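Local coordinates for protein 1H-3-hydroxy-4-oxoquinoline 2,4-dioxygenase (Pseudomonas putida, PDB 3IBT) that catalyses the cofactor-independent oxidative ring cleavage of 3-hydroxy-1H-quinolin-4-one by dioxygen, releasing N-formylanthranilate and carbon monoxide during oxoquinoline degradation, at residues R35-N39 with D161-H165; Y212-L216 with G241-P246. All coordinates share one frame; numbering follows the deposited sequence.

Interaction 1: R35-N39 with D161-H165; sequences RLFKN and DVLNH
One face of the His165 imidazole carries the CD1 methyl of Leu36, a CH-pi contact in which CD1 stands 4.2 Å from the ring centroid, displaced toward the CE1-NE2 rim. The Phe245 ring meets the same imidazole edge-to-face. This is where the loop after strand 23-27 of the alpha/beta-hydrolase fold touches helix 160-169, near the substrate site inferred by similarity: His165 lies beside Gln32, and Leu36 beside Thr94. A branched, apolar leucine suits such a buried place because it can lay a methyl on an aromatic face without needing a polar partner. ND1 of the imidazole also has a weak hydrogen bond to Glu169.

Two more flat groups, the Asn39 amide and the Asp161 carboxylate, meet with their planes 51° apart. Asn39 ND2 donates to Asp161 OD2 over 2.8 Å with an N-H...O angle of 160°; the acceptor lies nearly in the amide plane, while the donor comes from above the carboxylate plane. The same ND2 also makes a weak bond to the carbonyl of Leu248, so the amide of this loop reaches both helix 160-169 and, weakly, helix 246-249. With chi1 at -61°, Asp161 has CG beside its own backbone N and its carboxylate directed at the loop. Lys38, long and flexible enough to bridge this more exposed margin, adds a loose salt bridge and weak hydrogen bond: its NZ stands 3.5 Å from Asp161 OD1, the carboxylate oxygen that Asn39 leaves to it.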
ATOM      1  N   ARG A  35      -4.254  -6.215  -9.331  1.00 69.02           N
ATOM      2  CA  ARG A  35      -4.656  -7.592  -9.013  1.00 68.52           C
ATOM      3  C   ARG A  35      -4.513  -7.910  -7.498  1.00 67.65           C
ATOM      4  O   ARG A  35      -5.039  -8.882  -6.980  1.00 67.05           O
ATOM      5  CB  ARG A  35      -3.881  -8.584  -9.899  1.00 68.03           C
ATOM      6  CG  ARG A  35      -4.101  -8.344 -11.390  1.00 69.37           C
ATOM      7  CD  ARG A  35      -3.131  -9.125 -12.318  1.00 69.52           C
ATOM      8  NE  ARG A  35      -1.727  -8.710 -12.163  1.00 72.95           N
ATOM      9  CZ  ARG A  35      -0.655  -9.422 -12.535  1.00 71.65           C
ATOM     10  NH1 ARG A  35      -0.809 -10.621 -13.076  1.00 71.73           N
ATOM     11  NH2 ARG A  35       0.578  -8.948 -12.344  1.00 68.91           N
ATOM     12  N   LEU A  36      -3.788  -7.094  -6.764  1.00 67.85           N
ATOM     13  CA  LEU A  36      -3.805  -7.283  -5.324  1.00 67.79           C
ATOM     14  C   LEU A  36      -5.248  -7.094  -4.840  1.00 67.72           C
ATOM     15  O   LEU A  36      -5.659  -7.669  -3.838  1.00 68.87           O
ATOM     16  CB  LEU A  36      -2.857  -6.317  -4.618  1.00 67.23           C
ATOM     17  CG  LEU A  36      -2.715  -6.471  -3.082  1.00 69.66           C
ATOM     18  CD1 LEU A  36      -2.202  -7.868  -2.679  1.00 70.29           C
ATOM     19  CD2 LEU A  36      -1.818  -5.412  -2.466  1.00 67.69           C
ATOM     20  N   PHE A  37      -6.023  -6.301  -5.562  1.00 67.11           N
ATOM     21  CA  PHE A  37      -7.316  -5.918  -5.067  1.00 66.91           C
ATOM     22  C   PHE A  37      -8.424  -6.738  -5.678  1.00 66.21           C
ATOM     23  O   PHE A  37      -9.580  -6.378  -5.567  1.00 65.37           O
ATOM     24  CB  PHE A  37      -7.572  -4.415  -5.272  1.00 67.71           C
ATOM     25  CG  PHE A  37      -6.592  -3.529  -4.541  1.00 69.17           C
ATOM     26  CD1 PHE A  37      -5.596  -2.833  -5.248  1.00 70.57           C
ATOM     27  CD2 PHE A  37      -6.638  -3.405  -3.153  1.00 71.76           C
ATOM     28  CE1 PHE A  37      -4.668  -2.014  -4.599  1.00 69.83           C
ATOM     29  CE2 PHE A  37      -5.695  -2.602  -2.475  1.00 72.60           C
ATOM     30  CZ  PHE A  37      -4.714  -1.898  -3.206  1.00 70.99           C
ATOM     31  N   LYS A  38      -8.075  -7.865  -6.277  1.00 65.75           N
ATOM     32  CA  LYS A  38      -9.003  -8.511  -7.169  1.00 65.85           C
ATOM     33  C   LYS A  38     -10.227  -8.968  -6.420  1.00 66.10           C
ATOM     34  O   LYS A  38     -11.341  -8.939  -6.992  1.00 65.10           O
ATOM     35  CB  LYS A  38      -8.361  -9.674  -7.940  1.00 66.15           C
ATOM     36  CG  LYS A  38      -7.989 -10.886  -7.095  1.00 65.69           C
ATOM     37  CD  LYS A  38      -7.486 -11.996  -8.010  1.00 66.41           C
ATOM     38  CE  LYS A  38      -7.621 -13.357  -7.320  1.00 67.52           C
ATOM     39  NZ  LYS A  38      -6.488 -14.325  -7.554  1.00 66.63           N
ATOM     40  N   ASN A  39     -10.020  -9.365  -5.146  1.00 66.34           N
ATOM     41  CA  ASN A  39     -11.122  -9.872  -4.302  1.00 66.18           C
ATOM     42  C   ASN A  39     -11.853  -8.741  -3.640  1.00 66.07           C
ATOM     43  O   ASN A  39     -13.062  -8.768  -3.563  1.00 66.70           O
ATOM     44  CB  ASN A  39     -10.661 -10.876  -3.250  1.00 65.60           C
ATOM     45  CG  ASN A  39     -10.134 -12.168  -3.855  1.00 66.58           C
ATOM     46  OD1 ASN A  39     -10.496 -12.558  -4.988  1.00 64.59           O
ATOM     47  ND2 ASN A  39      -9.253 -12.849  -3.097  1.00 66.96           N
ATOM     48  N   ASP A 161      -5.217 -17.718  -3.556  1.00 71.94           N
ATOM     49  CA  ASP A 161      -5.035 -16.370  -4.089  1.00 72.03           C
ATOM     50  C   ASP A 161      -3.781 -15.682  -3.605  1.00 71.84           C
ATOM     51  O   ASP A 161      -3.206 -14.890  -4.339  1.00 73.15           O
ATOM     52  CB  ASP A 161      -6.211 -15.460  -3.722  1.00 72.16           C
ATOM     53  CG  ASP A 161      -7.551 -15.946  -4.271  1.00 74.52           C
ATOM     54  OD1 ASP A 161      -7.578 -16.711  -5.291  1.00 76.69           O
ATOM     55  OD2 ASP A 161      -8.587 -15.519  -3.679  1.00 74.77           O
ATOM     56  N   VAL A 162      -3.372 -15.934  -2.366  1.00 71.39           N
ATOM     57  CA  VAL A 162      -2.157 -15.302  -1.821  1.00 70.14           C
ATOM     58  C   VAL A 162      -0.961 -15.983  -2.435  1.00 70.09           C
ATOM     59  O   VAL A 162      -0.040 -15.318  -2.928  1.00 69.71           O
ATOM     60  CB  VAL A 162      -2.084 -15.427  -0.292  1.00 69.62           C
ATOM     61  CG1 VAL A 162      -0.766 -14.987   0.196  1.00 66.89           C
ATOM     62  CG2 VAL A 162      -3.142 -14.588   0.322  1.00 69.43           C
ATOM     63  N   LEU A 163      -0.994 -17.319  -2.391  1.00 69.89           N
ATOM     64  CA  LEU A 163       0.010 -18.137  -3.071  1.00 69.73           C
ATOM     65  C   LEU A 163       0.148 -17.715  -4.527  1.00 69.79           C
ATOM     66  O   LEU A 163       1.252 -17.481  -5.000  1.00 69.68           O
ATOM     67  CB  LEU A 163      -0.300 -19.631  -2.947  1.00 68.81           C
ATOM     68  CG  LEU A 163      -0.194 -20.147  -1.516  1.00 67.99           C
ATOM     69  CD1 LEU A 163      -0.748 -21.523  -1.381  1.00 66.97           C
ATOM     70  CD2 LEU A 163       1.231 -20.160  -1.084  1.00 67.90           C
ATOM     71  N   ASN A 164      -0.968 -17.563  -5.225  1.00 70.32           N
ATOM     72  CA  ASN A 164      -0.889 -17.197  -6.630  1.00 71.21           C
ATOM     73  C   ASN A 164      -0.180 -15.866  -6.807  1.00 71.53           C
ATOM     74  O   ASN A 164       0.570 -15.640  -7.802  1.00 70.33           O
ATOM     75  CB  ASN A 164      -2.264 -17.111  -7.300  1.00 71.14           C
ATOM     76  CG  ASN A 164      -2.141 -16.736  -8.775  1.00 72.24           C
ATOM     77  OD1 ASN A 164      -1.420 -17.391  -9.534  1.00 74.73           O
ATOM     78  ND2 ASN A 164      -2.778 -15.654  -9.169  1.00 71.92           N
ATOM     79  N   HIS A 165      -0.454 -14.986  -5.839  1.00 71.91           N
ATOM     80  CA  HIS A 165       0.103 -13.656  -5.868  1.00 72.71           C
ATOM     81  C   HIS A 165       1.631 -13.716  -5.778  1.00 73.76           C
ATOM     82  O   HIS A 165       2.355 -13.228  -6.660  1.00 74.22           O
ATOM     83  CB  HIS A 165      -0.454 -12.818  -4.759  1.00 71.85           C
ATOM     84  CG  HIS A 165       0.061 -11.429  -4.771  1.00 71.39           C
ATOM     85  ND1 HIS A 165      -0.339 -10.499  -5.703  1.00 73.19           N
ATOM     86  CD2 HIS A 165       0.959 -10.807  -3.981  1.00 73.78           C
ATOM     87  CE1 HIS A 165       0.278  -9.354  -5.478  1.00 73.93           C
ATOM     88  NE2 HIS A 165       1.081  -9.518  -4.444  1.00 75.76           N
TER

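Interaction 2: Y212-L216 with G241-P246; sequences YSQPL and GRTHFP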
ATOM      1  N   TYR A 212      -4.522  -4.804   9.321  1.00 68.57           N
ATOM      2  CA  TYR A 212      -3.270  -5.554   9.300  1.00 68.34           C
ATOM      3  C   TYR A 212      -3.406  -6.891   9.998  1.00 68.84           C
ATOM      4  O   TYR A 212      -4.145  -7.019  11.022  1.00 69.11           O
ATOM      5  CB  TYR A 212      -2.198  -4.750  10.004  1.00 68.50           C
ATOM      6  CG  TYR A 212      -2.317  -4.858  11.502  1.00 69.08           C
ATOM      7  CD1 TYR A 212      -1.590  -5.802  12.205  1.00 68.79           C
ATOM      8  CD2 TYR A 212      -3.193  -4.048  12.214  1.00 70.45           C
ATOM      9  CE1 TYR A 212      -1.722  -5.932  13.595  1.00 71.61           C
ATOM     10  CE2 TYR A 212      -3.310  -4.159  13.611  1.00 70.34           C
ATOM     11  CZ  TYR A 212      -2.577  -5.115  14.288  1.00 69.12           C
ATOM     12  OH  TYR A 212      -2.684  -5.268  15.646  1.00 67.77           O
ATOM     13  N   SER A 213      -2.711  -7.891   9.460  1.00 69.10           N
ATOM     14  CA  SER A 213      -2.638  -9.209  10.106  1.00 70.03           C
ATOM     15  C   SER A 213      -1.226  -9.534  10.597  1.00 71.06           C
ATOM     16  O   SER A 213      -1.023 -10.174  11.621  1.00 71.18           O
ATOM     17  CB  SER A 213      -3.098 -10.275   9.136  1.00 70.21           C
ATOM     18  OG  SER A 213      -4.334  -9.900   8.536  1.00 69.48           O
ATOM     19  N   GLN A 214      -0.247  -9.044   9.858  1.00 72.40           N
ATOM     20  CA  GLN A 214       1.166  -9.352  10.091  1.00 73.23           C
ATOM     21  C   GLN A 214       1.932  -8.091  10.553  1.00 73.16           C
ATOM     22  O   GLN A 214       1.509  -6.954  10.261  1.00 74.95           O
ATOM     23  CB  GLN A 214       1.748  -9.887   8.773  1.00 72.55           C
ATOM     24  CG  GLN A 214       2.600 -11.037   9.066  1.00 75.03           C
ATOM     25  CD  GLN A 214       3.242 -11.622   7.855  1.00 75.73           C
ATOM     26  OE1 GLN A 214       2.709 -12.566   7.272  1.00 77.34           O
ATOM     27  NE2 GLN A 214       4.440 -11.113   7.502  1.00 72.94           N
ATOM     28  N   PRO A 215       3.057  -8.236  11.246  1.00 72.06           N
ATOM     29  CA  PRO A 215       3.778  -9.351  11.763  1.00 71.99           C
ATOM     30  C   PRO A 215       3.017 -10.043  12.915  1.00 72.04           C
ATOM     31  O   PRO A 215       2.216  -9.414  13.640  1.00 71.90           O
ATOM     32  CB  PRO A 215       5.073  -8.715  12.237  1.00 71.52           C
ATOM     33  CG  PRO A 215       4.750  -7.300  12.420  1.00 70.99           C
ATOM     34  CD  PRO A 215       3.732  -6.958  11.514  1.00 71.96           C
ATOM     35  N   LEU A 216       3.251 -11.345  13.027  1.00 71.17           N
ATOM     36  CA  LEU A 216       2.467 -12.161  13.880  1.00 70.87           C
ATOM     37  C   LEU A 216       3.140 -12.032  15.192  1.00 71.37           C
ATOM     38  O   LEU A 216       3.887 -12.915  15.602  1.00 71.98           O
ATOM     39  CB  LEU A 216       2.466 -13.604  13.386  1.00 70.86           C
ATOM     40  CG  LEU A 216       1.968 -13.722  11.945  1.00 70.32           C
ATOM     41  CD1 LEU A 216       2.047 -15.112  11.428  1.00 66.94           C
ATOM     42  CD2 LEU A 216       0.539 -13.293  11.949  1.00 73.35           C
ATOM     43  N   GLY A 241      -5.415 -12.939  10.283  1.00 70.13           N
ATOM     44  CA  GLY A 241      -4.910 -13.763   9.176  1.00 71.66           C
ATOM     45  C   GLY A 241      -3.534 -14.243   9.567  1.00 72.23           C
ATOM     46  O   GLY A 241      -3.068 -13.936  10.651  1.00 72.77           O
ATOM     47  N   ARG A 242      -2.893 -15.012   8.707  1.00 72.57           N
ATOM     48  CA  ARG A 242      -1.527 -15.426   8.965  1.00 72.99           C
ATOM     49  C   ARG A 242      -0.642 -14.724   7.939  1.00 72.87           C
ATOM     50  O   ARG A 242       0.587 -14.791   8.010  1.00 73.95           O
ATOM     51  CB  ARG A 242      -1.395 -16.952   8.865  1.00 73.18           C
ATOM     52  CG  ARG A 242      -2.593 -17.716   9.383  1.00 75.17           C
ATOM     53  CD  ARG A 242      -2.482 -18.115  10.892  1.00 81.11           C
ATOM     54  NE  ARG A 242      -2.078 -17.046  11.821  1.00 82.68           N
ATOM     55  CZ  ARG A 242      -0.930 -17.044  12.508  1.00 84.46           C
ATOM     56  NH1 ARG A 242      -0.055 -18.054  12.392  1.00 84.22           N
ATOM     57  NH2 ARG A 242      -0.642 -16.029  13.313  1.00 85.30           N
ATOM     58  N   THR A 243      -1.285 -14.006   7.027  1.00 71.98           N
ATOM     59  CA  THR A 243      -0.668 -13.472   5.821  1.00 71.58           C
ATOM     60  C   THR A 243      -0.420 -11.969   5.875  1.00 72.18           C
ATOM     61  O   THR A 243      -1.031 -11.251   6.679  1.00 72.31           O
ATOM     62  CB  THR A 243      -1.621 -13.828   4.642  1.00 71.81           C
ATOM     63  OG1 THR A 243      -1.205 -15.068   4.099  1.00 69.25           O
ATOM     64  CG2 THR A 243      -1.798 -12.721   3.547  1.00 69.28           C
ATOM     65  N   HIS A 244       0.446 -11.505   4.980  1.00 72.22           N
ATOM     66  CA  HIS A 244       0.749 -10.079   4.796  1.00 72.75           C
ATOM     67  C   HIS A 244      -0.286  -9.295   3.925  1.00 73.22           C
ATOM     68  O   HIS A 244      -0.246  -8.064   3.921  1.00 74.08           O
ATOM     69  CB  HIS A 244       2.208  -9.963   4.268  1.00 72.82           C
ATOM     70  CG  HIS A 244       2.693  -8.567   3.963  1.00 72.96           C
ATOM     71  ND1 HIS A 244       2.746  -7.559   4.906  1.00 72.74           N
ATOM     72  CD2 HIS A 244       3.226  -8.042   2.829  1.00 71.01           C
ATOM     73  CE1 HIS A 244       3.265  -6.469   4.357  1.00 71.83           C
ATOM     74  NE2 HIS A 244       3.564  -6.734   3.098  1.00 69.49           N
ATOM     75  N   PHE A 245      -1.217  -9.972   3.231  1.00 72.99           N
ATOM     76  CA  PHE A 245      -2.157  -9.302   2.287  1.00 72.59           C
ATOM     77  C   PHE A 245      -3.581  -9.578   2.696  1.00 73.03           C
ATOM     78  O   PHE A 245      -4.271 -10.445   2.134  1.00 73.71           O
ATOM     79  CB  PHE A 245      -1.934  -9.790   0.898  1.00 71.44           C
ATOM     80  CG  PHE A 245      -0.531 -10.155   0.647  1.00 71.55           C
ATOM     81  CD1 PHE A 245      -0.088 -11.447   0.905  1.00 70.26           C
ATOM     82  CD2 PHE A 245       0.377  -9.200   0.173  1.00 72.30           C
ATOM     83  CE1 PHE A 245       1.254 -11.817   0.675  1.00 70.31           C
ATOM     84  CE2 PHE A 245       1.709  -9.540  -0.075  1.00 73.70           C
ATOM     85  CZ  PHE A 245       2.160 -10.865   0.185  1.00 71.66           C
ATOM     86  N   PRO A 246      -4.036  -8.860   3.727  1.00 72.89           N
ATOM     87  CA  PRO A 246      -5.411  -9.077   4.152  1.00 71.96           C
ATOM     88  C   PRO A 246      -6.454  -8.823   3.029  1.00 71.37           C
ATOM     89  O   PRO A 246      -7.573  -9.336   3.070  1.00 71.60           O
ATOM     90  CB  PRO A 246      -5.578  -8.088   5.315  1.00 71.76           C
ATOM     91  CG  PRO A 246      -4.422  -7.165   5.270  1.00 71.96           C
ATOM     92  CD  PRO A 246      -3.322  -7.856   4.552  1.00 72.61           C
TER
HETATM   93  O   HOH W   1      -2.430 -11.976  12.822  1.00 68.07           O
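Gly241 faces Ser213, their CA atoms 5.2 Å apart, and a water joins the two backbones by donating to Ser213 O at 2.6 Å and to Gly241 O at 3.0 Å. With no side chain, Gly241 lets the two backbones come this close, beside Ser213 OG, which is hydrogen-bonded to the carbonyl of Ile239.

Arg242 starts out away from the other loop, but bends at chi2 (-92°) and chi3 (48°) bring its guanidinium back over Leu216. The CD1 methyl lies over one face of that flat group, 3.7 Å from Arg242 CZ, and the two side chains cross at about a right angle. Apolar cover on the face leaves the N-H edges for polar partners, and NH1 forms a salt bridge with Glu155.

Thr243 contributes its backbone, the carbonyl O lying 3.4 Å from Ser213 CB. As in other alpha/beta hydrolases, the histidine sits in the loop after the last strand, here 234-238; the loop after its neighbour 207-212 lies against it.

His244, the probable proton donor/acceptor, has CG anti to its backbone N (chi1 178°), which turns the imidazole from Gln214 toward Asp120 and the stacked ring of Trp153. ND1 has a weak hydrogen bond to OD2 of Asp120, thought to raise the histidine's basicity, while Asp120 OD1 accepts from the backbone N of Ser213 and of Gln214. The Gln214 side chain crosses that of His244 at about a right angle, close to its CB. Exchanging Gln214 for an alanine would probably open a gap beside His244 CB and the Arg242-Thr243 backbone, leaving the histidine loop less firmly packed on this flank.

Phe245, at the N-cap position, offers its ring face to His244 CB. Pro246, a residue well suited to a helix's first turn, sets CB 3.9 Å from Ser213 OG.

The centres of the two contacts lie about 14 Å apart within one alpha/beta-hydrolase domain, and along the chain interaction 1 closes before interaction 2 opens. Interaction 1 joins the loop after strand 23-27 to helix 160-169; interaction 2 joins the loops that follow the neighbouring parallel strands 207-212 and 234-238. They meet directly at Phe245: Leu36 CD1 packs 4.1 Å from Phe245 CD2, and Val162 CG1 comes within 3.7 Å of Phe245 CD1. Helix 246-249, which begins in interaction 2, also touches Leu36, Val162 and His165. The loop bearing the probable catalytic His244 is thereby packed against helix 160-169 and a loop beside the inferred substrate site.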